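Dehalogenase-like hydrolase (Ralstonia solanacearum, PDB 3UMB) probably catalyses the hydrolytic dehalogenation of small (S)-2-haloalkanoic acids to the corresponding (R)-2-hydroxyalkanoic acids, releasing a halide ion. Local coordinates at residues S3-V8 with F168-A173. Residues are numbered along the deposited sequence; the frame is centred on the assembly and turned at random.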
loop_
_atom_site.group_PDB
_atom_site.type_symbol
_atom_site.label_atom_id
_atom_site.label_comp_id
_atom_site.label_asym_id
_atom_site.label_seq_id
_atom_site.Cartn_x
_atom_site.Cartn_y
_atom_site.Cartn_z
ATOM N N SER A 3 -3.808 -29.277 -13.745
ATOM C CA SER A 3 -2.960 -30.111 -12.848
ATOM C C SER A 3 -1.781 -29.398 -12.158
ATOM O O SER A 3 -0.853 -28.926 -12.832
ATOM C CB SER A 3 -2.368 -31.280 -13.647
ATOM O OG SER A 3 -3.375 -32.163 -14.093
ATOM N N ILE A 4 -1.783 -29.368 -10.822
ATOM C CA ILE A 4 -0.652 -28.803 -10.052
ATOM C C ILE A 4 0.556 -29.682 -10.255
ATOM O O ILE A 4 0.446 -30.890 -10.133
ATOM C CB ILE A 4 -0.923 -28.807 -8.535
ATOM C CG1 ILE A 4 -2.169 -27.993 -8.208
ATOM C CG2 ILE A 4 0.275 -28.305 -7.745
ATOM C CD1 ILE A 4 -3.135 -28.732 -7.261
ATOM N N ARG A 5 1.701 -29.082 -10.556
ATOM C CA ARG A 5 2.946 -29.819 -10.682
ATOM C C ARG A 5 4.074 -29.302 -9.814
ATOM O O ARG A 5 5.198 -29.791 -9.918
ATOM C CB ARG A 5 3.392 -29.838 -12.139
ATOM C CG ARG A 5 2.240 -30.165 -13.083
ATOM C CD ARG A 5 2.619 -31.188 -14.110
ATOM N NE ARG A 5 3.748 -30.719 -14.901
ATOM C CZ ARG A 5 3.913 -30.948 -16.201
ATOM N NH1 ARG A 5 4.989 -30.445 -16.818
ATOM N NH2 ARG A 5 3.016 -31.657 -16.893
ATOM N N ALA A 6 3.754 -28.327 -8.965
ATOM C CA ALA A 6 4.689 -27.667 -8.068
ATOM C C ALA A 6 3.908 -26.762 -7.101
ATOM O O ALA A 6 2.777 -26.368 -7.353
ATOM C CB ALA A 6 5.746 -26.875 -8.856
ATOM N N VAL A 7 4.493 -26.448 -5.967
ATOM C CA VAL A 7 3.778 -25.658 -4.973
ATOM C C VAL A 7 4.772 -24.671 -4.405
ATOM O O VAL A 7 5.843 -25.060 -3.933
ATOM C CB VAL A 7 3.147 -26.563 -3.872
ATOM C CG1 VAL A 7 2.417 -25.753 -2.772
ATOM C CG2 VAL A 7 2.181 -27.600 -4.536
ATOM N N VAL A 8 4.425 -23.391 -4.487
ATOM C CA VAL A 8 5.306 -22.306 -4.028
ATOM C C VAL A 8 4.644 -21.546 -2.856
ATOM O O VAL A 8 3.446 -21.283 -2.891
ATOM C CB VAL A 8 5.660 -21.345 -5.201
ATOM C CG1 VAL A 8 6.441 -20.132 -4.707
ATOM C CG2 VAL A 8 6.464 -22.118 -6.282
ATOM N N PHE A 168 10.879 -23.122 -11.970
ATOM C CA PHE A 168 10.294 -24.472 -11.960
ATOM C C PHE A 168 10.146 -25.115 -13.343
ATOM O O PHE A 168 9.874 -26.307 -13.419
ATOM C CB PHE A 168 8.949 -24.478 -11.198
ATOM C CG PHE A 168 9.139 -24.504 -9.697
ATOM C CD1 PHE A 168 9.196 -25.702 -9.015
ATOM C CD2 PHE A 168 9.393 -23.326 -9.000
ATOM C CE1 PHE A 168 9.438 -25.718 -7.652
ATOM C CE2 PHE A 168 9.646 -23.341 -7.648
ATOM C CZ PHE A 168 9.668 -24.534 -6.968
ATOM N N GLY A 169 10.310 -24.318 -14.402
ATOM C CA GLY A 169 10.205 -24.776 -15.759
ATOM C C GLY A 169 8.791 -25.149 -16.130
ATOM O O GLY A 169 8.601 -25.881 -17.096
ATOM N N VAL A 170 7.800 -24.636 -15.384
ATOM C CA VAL A 170 6.372 -24.875 -15.659
ATOM C C VAL A 170 5.570 -23.559 -15.745
ATOM O O VAL A 170 5.961 -22.562 -15.150
ATOM C CB VAL A 170 5.722 -25.809 -14.590
ATOM C CG1 VAL A 170 6.488 -27.151 -14.515
ATOM C CG2 VAL A 170 5.681 -25.154 -13.218
ATOM N N PRO A 171 4.461 -23.556 -16.517
ATOM C CA PRO A 171 3.564 -22.417 -16.577
ATOM C C PRO A 171 3.004 -22.156 -15.210
ATOM O O PRO A 171 2.908 -23.084 -14.423
ATOM C CB PRO A 171 2.419 -22.900 -17.485
ATOM C CG PRO A 171 2.986 -23.942 -18.288
ATOM C CD PRO A 171 4.072 -24.601 -17.480
ATOM N N ALA A 172 2.620 -20.910 -14.958
ATOM C CA ALA A 172 1.873 -20.488 -13.754
ATOM C C ALA A 172 0.671 -21.410 -13.426
ATOM O O ALA A 172 0.453 -21.778 -12.260
ATOM C CB ALA A 172 1.384 -19.047 -13.932
ATOM N N ALA A 173 -0.095 -21.778 -14.451
ATOM C CA ALA A 173 -1.316 -22.589 -14.234
ATOM C C ALA A 173 -1.040 -23.907 -13.528
ATOM O O ALA A 173 -1.926 -24.454 -12.854
ATOM C CB ALA A 173 -2.049 -22.833 -15.521
#
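The ring of Phe168, the last residue of helix 163-168, packs against Ala6 and Val8, two alternate residues of strand 6-9 whose side chains both point toward segment 168-173. They touch different carbons of the ring: CB of Ala6 comes within 3.6 Å of Phe168 CD1, whereas CG2 of Val8 sits 3.7 Å from Phe168 CE2. Both methyls approach obliquely. The Val8 rotamer sets up this second touch, with CG1 anti to the backbone N (chi1 174°), which leaves CG2 beside that N, where it reaches the ring. Val7, between them, points away from segment 168-173 and touches Leu116 and Leu118. Pro117 adds to the apolar surroundings of the Phe168 ring, and His144 meets it edge-to-face.

Toward the start of the strand the fit slackens. Beyond Gly169, which leaves the helix with positive phi, Val170 again points its side chain toward segment 3-8 and also packs on Ile175. Its CG1 comes no nearer than 4.3 Å to NH1 of Arg5, a loose contact on the more open side, where Arg5 is exposed. No hydrogen bond joins the two segments; Ala6 and Val8 instead pair through their backbones with Leu176 of the adjacent parallel strand 175-179. Helix 163-168 packs its C-terminal end on strand 6-9, then leads through the loop into that neighbouring strand, as in the Rossmann-like alpha/beta core of HAD-superfamily hydrolases.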